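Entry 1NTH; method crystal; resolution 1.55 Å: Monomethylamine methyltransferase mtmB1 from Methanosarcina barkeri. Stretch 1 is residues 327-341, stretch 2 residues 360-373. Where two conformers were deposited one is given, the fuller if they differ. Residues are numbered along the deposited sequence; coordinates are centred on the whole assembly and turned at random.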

ATOM      1  N   ASP A 327      14.216 -31.119   5.799  1.00 17.28           N
ATOM      2  CA  ASP A 327      14.548 -29.735   5.505  1.00 18.22           C
ATOM      3  C   ASP A 327      13.723 -28.819   6.404  1.00 17.90           C
ATOM      4  O   ASP A 327      13.582 -27.628   6.137  1.00 17.70           O
ATOM      5  N   ILE A 328      13.183 -29.385   7.480  1.00 16.56           N
ATOM      6  CA  ILE A 328      12.375 -28.623   8.427  1.00 16.83           C
ATOM      7  C   ILE A 328      13.204 -27.551   9.128  1.00 15.62           C
ATOM      8  O   ILE A 328      14.241 -27.849   9.717  1.00 17.35           O
ATOM      9  N   LEU A 329      12.746 -26.305   9.062  1.00 15.34           N
ATOM     10  CA  LEU A 329      13.445 -25.200   9.716  1.00 15.06           C
ATOM     11  C   LEU A 329      13.026 -25.194  11.184  1.00 15.40           C
ATOM     12  O   LEU A 329      11.847 -25.376  11.493  1.00 15.32           O
ATOM     13  N   SER A 330      13.977 -24.984  12.089  1.00 15.53           N
ATOM     14  CA  SER A 330      13.639 -25.007  13.510  1.00 16.00           C
ATOM     15  C   SER A 330      14.434 -24.058  14.393  1.00 16.30           C
ATOM     16  O   SER A 330      15.414 -23.445  13.971  1.00 16.18           O
ATOM     17  N   GLY A 331      13.996 -23.949  15.640  1.00 15.86           N
ATOM     18  CA  GLY A 331      14.676 -23.093  16.587  1.00 14.65           C
ATOM     19  C   GLY A 331      14.509 -23.683  17.970  1.00 14.97           C
ATOM     20  O   GLY A 331      13.824 -24.696  18.131  1.00 15.05           O
ATOM     21  N   ASN A 332      15.142 -23.071  18.962  1.00 14.85           N
ATOM     22  CA  ASN A 332      15.018 -23.540  20.338  1.00 16.30           C
ATOM     23  C   ASN A 332      14.829 -22.320  21.233  1.00 16.78           C
ATOM     24  O   ASN A 332      15.346 -21.239  20.935  1.00 16.32           O
ATOM     25  N   GLN A 333      14.081 -22.497  22.322  1.00 16.64           N
ATOM     26  CA  GLN A 333      13.779 -21.421  23.262  1.00 18.92           C
ATOM     27  C   GLN A 333      14.572 -21.579  24.560  1.00 18.22           C
ATOM     28  O   GLN A 333      14.853 -22.693  24.998  1.00 19.59           O
ATOM     29  N   TYR A 334      14.916 -20.445  25.162  1.00 17.78           N
ATOM     30  CA  TYR A 334      15.763 -20.388  26.358  1.00 17.61           C
ATOM     31  C   TYR A 334      15.119 -20.069  27.707  1.00 17.91           C
ATOM     32  O   TYR A 334      14.571 -18.983  27.896  1.00 17.53           O
ATOM     33  N   TYR A 335      15.226 -21.013  28.646  1.00 18.10           N
ATOM     34  CA  TYR A 335      14.703 -20.864  30.008  1.00 20.46           C
ATOM     35  C   TYR A 335      15.765 -21.177  31.060  1.00 20.72           C
ATOM     36  O   TYR A 335      15.819 -22.294  31.574  1.00 20.73           O
ATOM     37  N   PRO A 336      16.628 -20.205  31.389  1.00 20.99           N
ATOM     38  CA  PRO A 336      17.661 -20.453  32.402  1.00 21.24           C
ATOM     39  C   PRO A 336      17.036 -20.413  33.798  1.00 22.15           C
ATOM     40  O   PRO A 336      15.974 -19.816  33.990  1.00 22.49           O
ATOM     41  N   CYS A 337      17.695 -21.043  34.767  1.00 23.14           N
ATOM     42  CA  CYS A 337      17.208 -21.047  36.145  1.00 24.52           C
ATOM     43  C   CYS A 337      17.507 -19.712  36.816  1.00 23.84           C
ATOM     44  O   CYS A 337      16.656 -19.139  37.501  1.00 25.41           O
ATOM     45  N   ALA A 338      18.728 -19.228  36.615  1.00 22.89           N
ATOM     46  CA  ALA A 338      19.179 -17.980  37.218  1.00 23.07           C
ATOM     47  C   ALA A 338      18.594 -16.733  36.560  1.00 23.83           C
ATOM     48  O   ALA A 338      18.197 -16.756  35.392  1.00 23.05           O
ATOM     49  N   GLY A 339      18.555 -15.646  37.326  1.00 22.28           N
ATOM     50  CA  GLY A 339      18.020 -14.392  36.828  1.00 21.66           C
ATOM     51  C   GLY A 339      19.080 -13.499  36.212  1.00 21.60           C
ATOM     52  O   GLY A 339      20.270 -13.816  36.264  1.00 22.01           O
ATOM     53  N   PRO A 340      18.675 -12.364  35.623  1.00 21.31           N
ATOM     54  CA  PRO A 340      19.603 -11.424  34.991  1.00 21.19           C
ATOM     55  C   PRO A 340      20.687 -10.895  35.921  1.00 22.36           C
ATOM     56  O   PRO A 340      20.514 -10.845  37.141  1.00 23.19           O
ATOM     57  N   CYS A 341      21.798 -10.492  35.317  1.00 23.17           N
ATOM     58  CA  CYS A 341      22.939  -9.934  36.026  1.00 24.19           C
ATOM     59  C   CYS A 341      23.601 -10.919  36.984  1.00 24.24           C
ATOM     60  O   CYS A 341      24.051 -10.544  38.067  1.00 24.66           O
ATOM     61  N   GLY A 360      22.597 -27.431  14.691  1.00 17.07           N
ATOM     62  CA  GLY A 360      21.928 -27.035  13.462  1.00 16.67           C
ATOM     63  C   GLY A 360      20.661 -26.198  13.529  1.00 15.92           C
ATOM     64  O   GLY A 360      19.938 -26.118  12.540  1.00 17.10           O
ATOM     65  N   ARG A 361      20.374 -25.573  14.667  1.00 15.58           N
ATOM     66  CA  ARG A 361      19.168 -24.750  14.779  1.00 15.87           C
ATOM     67  C   ARG A 361      19.294 -23.519  13.890  1.00 15.78           C
ATOM     68  O   ARG A 361      20.373 -22.938  13.779  1.00 15.06           O
ATOM     69  N   GLU A 362      18.194 -23.122  13.260  1.00 15.04           N
ATOM     70  CA  GLU A 362      18.213 -21.942  12.405  1.00 16.06           C
ATOM     71  C   GLU A 362      17.932 -20.679  13.211  1.00 15.92           C
ATOM     72  O   GLU A 362      18.397 -19.597  12.858  1.00 17.23           O
ATOM     73  N   ILE A 363      17.169 -20.821  14.292  1.00 15.20           N
ATOM     74  CA  ILE A 363      16.808 -19.682  15.127  1.00 14.67           C
ATOM     75  C   ILE A 363      16.985 -19.952  16.622  1.00 15.79           C
ATOM     76  O   ILE A 363      16.643 -21.029  17.112  1.00 16.86           O
ATOM     77  N   LEU A 364      17.533 -18.972  17.334  1.00 14.88           N
ATOM     78  CA  LEU A 364      17.718 -19.061  18.783  1.00 14.95           C
ATOM     79  C   LEU A 364      16.760 -18.020  19.359  1.00 16.22           C
ATOM     80  O   LEU A 364      16.888 -16.831  19.062  1.00 17.22           O
ATOM     81  N   SER A 365      15.805 -18.456  20.176  1.00 14.78           N
ATOM     82  CA  SER A 365      14.815 -17.543  20.749  1.00 15.52           C
ATOM     83  C   SER A 365      14.975 -17.442  22.271  1.00 16.52           C
ATOM     84  O   SER A 365      14.568 -18.341  23.006  1.00 16.61           O
ATOM     85  N   GLY A 366      15.568 -16.342  22.733  1.00 15.15           N
ATOM     86  CA  GLY A 366      15.786 -16.152  24.162  1.00 15.19           C
ATOM     87  C   GLY A 366      15.912 -14.689  24.547  1.00 16.15           C
ATOM     88  O   GLY A 366      15.874 -13.823  23.679  1.00 16.68           O
ATOM     89  N   VAL A 367      16.120 -14.391  25.829  1.00 15.22           N
ATOM     90  CA  VAL A 367      16.268 -15.391  26.884  1.00 15.73           C
ATOM     91  C   VAL A 367      15.256 -15.148  28.004  1.00 16.34           C
ATOM     92  O   VAL A 367      15.171 -14.045  28.540  1.00 17.78           O
ATOM     93  N   ALA A 368      14.485 -16.173  28.355  1.00 16.63           N
ATOM     94  CA  ALA A 368      13.506 -16.027  29.425  1.00 17.14           C
ATOM     95  C   ALA A 368      14.193 -16.338  30.753  1.00 18.83           C
ATOM     96  O   ALA A 368      13.994 -17.401  31.341  1.00 18.57           O
ATOM     97  N   SER A 369      15.012 -15.398  31.206  1.00 18.76           N
ATOM     98  CA  SER A 369      15.752 -15.548  32.452  1.00 20.07           C
ATOM     99  C   SER A 369      14.819 -15.744  33.641  1.00 20.15           C
ATOM    100  O   SER A 369      13.641 -15.392  33.583  1.00 18.96           O
ATOM    101  N   ALA A 370      15.357 -16.310  34.720  1.00 20.78           N
ATOM    102  CA  ALA A 370      14.571 -16.574  35.921  1.00 20.87           C
ATOM    103  C   ALA A 370      13.375 -17.453  35.568  1.00 20.97           C
ATOM    104  O   ALA A 370      12.287 -17.302  36.132  1.00 21.30           O
ATOM    105  N   LYS A 371      13.593 -18.368  34.626  1.00 20.95           N
ATOM    106  CA  LYS A 371      12.568 -19.299  34.165  1.00 21.79           C
ATOM    107  C   LYS A 371      11.355 -18.610  33.542  1.00 21.12           C
ATOM    108  O   LYS A 371      10.298 -19.222  33.384  1.00 20.45           O
ATOM    109  N   GLY A 372      11.518 -17.336  33.202  1.00 21.07           N
ATOM    110  CA  GLY A 372      10.452 -16.575  32.573  1.00 21.34           C
ATOM    111  C   GLY A 372       9.183 -16.353  33.372  1.00 22.68           C
ATOM    112  O   GLY A 372       8.134 -16.071  32.795  1.00 23.12           O
ATOM    113  N   VAL A 373       9.266 -16.454  34.696  1.00 23.09           N
ATOM    114  CA  VAL A 373       8.086 -16.268  35.531  1.00 24.90           C
ATOM    115  C   VAL A 373       8.186 -15.101  36.505  1.00 24.68           C
ATOM    116  O   VAL A 373       7.276 -14.884  37.308  1.00 26.11           O
TER

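Parallel strands are joined through their backbones, and their side chains alternate between the two faces of the sheet; the side chains of the flanking loops make much of the remaining contact. Residues 327-341 and 360-373 of this methyltransferase illustrate the principle. Amide-carbonyl bonds such as Ser-365 N to Asn-332 O (2.9 Å) set the register, sending Asn-332 and Leu-364 to one face of the sheet and Gln-333, Ile-363 and Ser-365 to the other.

At the entrance, polar side chains extend the backbone pattern. Glu-362 points toward the first stretch, and its bent conformation (chi1 m, chi2 p) brings OE1 within 2.7 Å of Ser-330 N, in a nearly linear hydrogen bond. A water lies 2.6 Å from Glu-362 OE1, 2.9 Å from Ile-328 O and 2.9 Å from Ser-330 OG, bridging the three; the p rotamer of Ser-330 places its OG within reach. Arg-361 starts sideways, but its m, m, t course carries NH1 to 3.1 Å from Ser-330 OG, a weak hydrogen bond, while Asn-332 CB lies over one face of the guanidinium.

Beyond this polar cluster, packing turns apolar. Tyr-334 points toward its partner; with chi1 m, its ring runs back along the strand, placing CE1 4.0 Å from Leu-364 CB and OH 3.6 Å from Leu-364 CD2. Gly-366 leaves room here, since a CB on it would clash with Tyr-334 CB. The peptide before Val-367 is cis, and the t rotamer of Val-367 sets CG1 3.4 Å from Pro-336 CG and 4.1 Å from Tyr-334 CB.

Tyr-335 leaves its backbone sideways, yet chi1 of -80° and chi2 of 92° lay its ring against Ala-368, whose CB sits over the face, 4.1 Å from the centroid of the Tyr-335 ring. Lys-371, extended beyond its m chi1, passes Cys-337, with CE 3.9 Å from Cys-337 SG, and NZ bonds elsewhere in the structure.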

ATOM      1  CB  ASP A 327      14.271 -29.437   4.032  1.00 20.83           C
ATOM      2  CG  ASP A 327      15.286 -30.087   3.110  1.00 25.03           C
ATOM      3  OD1 ASP A 327      14.944 -30.353   1.941  1.00 29.40           O
ATOM      4  OD2 ASP A 327      16.431 -30.321   3.553  1.00 26.87           O
ATOM      5  CB  ILE A 328      11.762 -29.551   9.509  1.00 15.80           C
ATOM      6  CG1 ILE A 328      10.790 -30.536   8.854  1.00 16.95           C
ATOM      7  CG2 ILE A 328      11.037 -28.719  10.568  1.00 17.67           C
ATOM      8  CD1 ILE A 328      10.230 -31.583   9.817  1.00 17.54           C
ATOM      9  CB  LEU A 329      13.075 -23.872   9.047  1.00 15.61           C
ATOM     10  CG  LEU A 329      13.490 -23.770   7.574  1.00 16.07           C
ATOM     11  CD1 LEU A 329      12.848 -22.530   6.944  1.00 15.53           C
ATOM     12  CD2 LEU A 329      15.007 -23.716   7.469  1.00 16.82           C
ATOM     13  CB  SER A 330      13.815 -26.426  14.051  1.00 17.05           C
ATOM     14  OG  SER A 330      15.190 -26.740  14.165  1.00 18.67           O
ATOM     15  CB  ASN A 332      16.258 -24.339  20.756  1.00 17.04           C
ATOM     16  CG  ASN A 332      15.986 -25.253  21.947  1.00 18.87           C
ATOM     17  OD1 ASN A 332      14.844 -25.379  22.395  1.00 20.81           O
ATOM     18  ND2 ASN A 332      17.030 -25.896  22.458  1.00 19.96           N
ATOM     19  CB  GLN A 333      12.278 -21.366  23.554  0.85 20.43           C
ATOM     20  CG  GLN A 333      11.656 -22.688  23.930  0.85 26.02           C
ATOM     21  CD  GLN A 333      10.146 -22.606  24.022  0.85 28.27           C
ATOM     22  OE1 GLN A 333       9.598 -22.022  24.952  0.85 32.92           O
ATOM     23  NE2 GLN A 333       9.466 -23.185  23.047  0.85 27.31           N
ATOM     24  CB  TYR A 334      16.876 -19.359  26.108  1.00 16.73           C
ATOM     25  CG  TYR A 334      17.832 -19.736  24.998  1.00 16.45           C
ATOM     26  CD1 TYR A 334      17.368 -20.033  23.711  1.00 16.54           C
ATOM     27  CD2 TYR A 334      19.198 -19.847  25.247  1.00 16.76           C
ATOM     28  CE1 TYR A 334      18.244 -20.444  22.709  1.00 16.09           C
ATOM     29  CE2 TYR A 334      20.081 -20.251  24.256  1.00 18.28           C
ATOM     30  CZ  TYR A 334      19.599 -20.555  22.991  1.00 18.72           C
ATOM     31  OH  TYR A 334      20.469 -21.014  22.031  1.00 20.75           O
ATOM     32  CB  TYR A 335      13.500 -21.774  30.244  0.85 21.61           C
ATOM     33  CG  TYR A 335      12.201 -21.250  29.690  0.85 24.13           C
ATOM     34  CD1 TYR A 335      11.779 -21.583  28.404  0.85 27.06           C
ATOM     35  CD2 TYR A 335      11.371 -20.445  30.470  0.85 26.36           C
ATOM     36  CE1 TYR A 335      10.557 -21.133  27.911  0.85 28.67           C
ATOM     37  CE2 TYR A 335      10.151 -19.989  29.987  0.85 27.18           C
ATOM     38  CZ  TYR A 335       9.747 -20.339  28.712  0.85 28.83           C
ATOM     39  OH  TYR A 335       8.518 -19.922  28.258  0.85 30.57           O
ATOM     40  CB  PRO A 336      18.634 -19.289  32.208  1.00 20.98           C
ATOM     41  CG  PRO A 336      18.370 -18.821  30.798  1.00 22.34           C
ATOM     42  CD  PRO A 336      16.879 -18.938  30.684  1.00 20.01           C
ATOM     43  CB  CYS A 337      17.889 -22.153  36.961  1.00 24.87           C
ATOM     44  SG  CYS A 337      17.424 -23.835  36.537  1.00 29.46           S
ATOM     45  CB  ALA A 338      20.701 -17.920  37.189  1.00 23.53           C
ATOM     46  CB  PRO A 340      18.685 -10.302  34.504  1.00 21.39           C
ATOM     47  CG  PRO A 340      17.394 -10.998  34.266  1.00 20.83           C
ATOM     48  CD  PRO A 340      17.288 -11.896  35.473  1.00 21.43           C
ATOM     49  CB  CYS A 341      22.527  -8.663  36.775  1.00 25.19           C
ATOM     50  SG  CYS A 341      23.906  -7.540  37.128  1.00 28.17           S
ATOM     51  CB  ARG A 361      18.950 -24.285  16.222  1.00 16.69           C
ATOM     52  CG  ARG A 361      18.640 -25.389  17.216  1.00 16.94           C
ATOM     53  CD  ARG A 361      17.238 -25.956  17.038  1.00 19.16           C
ATOM     54  NE  ARG A 361      17.010 -27.056  17.971  1.00 17.62           N
ATOM     55  CZ  ARG A 361      15.915 -27.810  18.006  1.00 19.13           C
ATOM     56  NH1 ARG A 361      14.917 -27.591  17.160  1.00 18.33           N
ATOM     57  NH2 ARG A 361      15.830 -28.806  18.879  1.00 18.18           N
ATOM     58  CB  GLU A 362      17.171 -22.055  11.290  1.00 17.02           C
ATOM     59  CG  GLU A 362      17.547 -22.970  10.133  1.00 17.87           C
ATOM     60  CD  GLU A 362      17.453 -24.446  10.465  1.00 20.04           C
ATOM     61  OE1 GLU A 362      16.595 -24.829  11.288  1.00 19.16           O
ATOM     62  OE2 GLU A 362      18.230 -25.232   9.883  1.00 20.23           O
ATOM     63  CB  ILE A 363      15.331 -19.282  14.883  1.00 15.18           C
ATOM     64  CG1 ILE A 363      15.130 -18.897  13.411  1.00 14.74           C
ATOM     65  CG2 ILE A 363      14.943 -18.127  15.801  1.00 16.07           C
ATOM     66  CD1 ILE A 363      13.671 -18.660  13.029  1.00 15.90           C
ATOM     67  CB  LEU A 364      19.158 -18.711  19.173  1.00 15.62           C
ATOM     68  CG  LEU A 364      20.280 -19.426  18.418  1.00 16.08           C
ATOM     69  CD1 LEU A 364      21.625 -19.048  19.037  1.00 18.03           C
ATOM     70  CD2 LEU A 364      20.066 -20.926  18.483  1.00 17.46           C
ATOM     71  CB  SER A 365      13.407 -18.043  20.392  1.00 15.49           C
ATOM     72  OG  SER A 365      12.426 -17.029  20.546  1.00 16.85           O
ATOM     73  CB  VAL A 367      17.694 -15.315  27.483  1.00 16.86           C
ATOM     74  CG1 VAL A 367      17.833 -16.276  28.651  1.00 16.80           C
ATOM     75  CG2 VAL A 367      18.729 -15.614  26.400  1.00 16.24           C
ATOM     76  CB  ALA A 368      12.341 -16.964  29.202  1.00 17.37           C
ATOM     77  CB  SER A 369      16.636 -14.321  32.666  1.00 20.96           C
ATOM     78  OG  SER A 369      17.454 -14.115  31.526  1.00 23.41           O
ATOM     79  CB  ALA A 370      14.102 -15.266  36.548  1.00 21.98           C
ATOM     80  CB  LYS A 371      12.123 -20.208  35.316  1.00 24.10           C
ATOM     81  CG  LYS A 371      13.273 -20.991  35.932  1.00 26.53           C
ATOM     82  CD  LYS A 371      12.810 -21.915  37.049  1.00 28.30           C
ATOM     83  CE  LYS A 371      14.005 -22.538  37.752  1.00 29.29           C
ATOM     84  NZ  LYS A 371      13.589 -23.435  38.869  1.00 32.31           N
ATOM     85  CB  VAL A 373       7.777 -17.543  36.340  1.00 25.22           C
ATOM     86  CG1 VAL A 373       7.533 -18.707  35.392  1.00 28.12           C
ATOM     87  CG2 VAL A 373       8.927 -17.851  37.288  1.00 26.83           C
TER
HETATM   88  O   HOH W   1      16.422 -27.420  11.625  1.00 23.99           O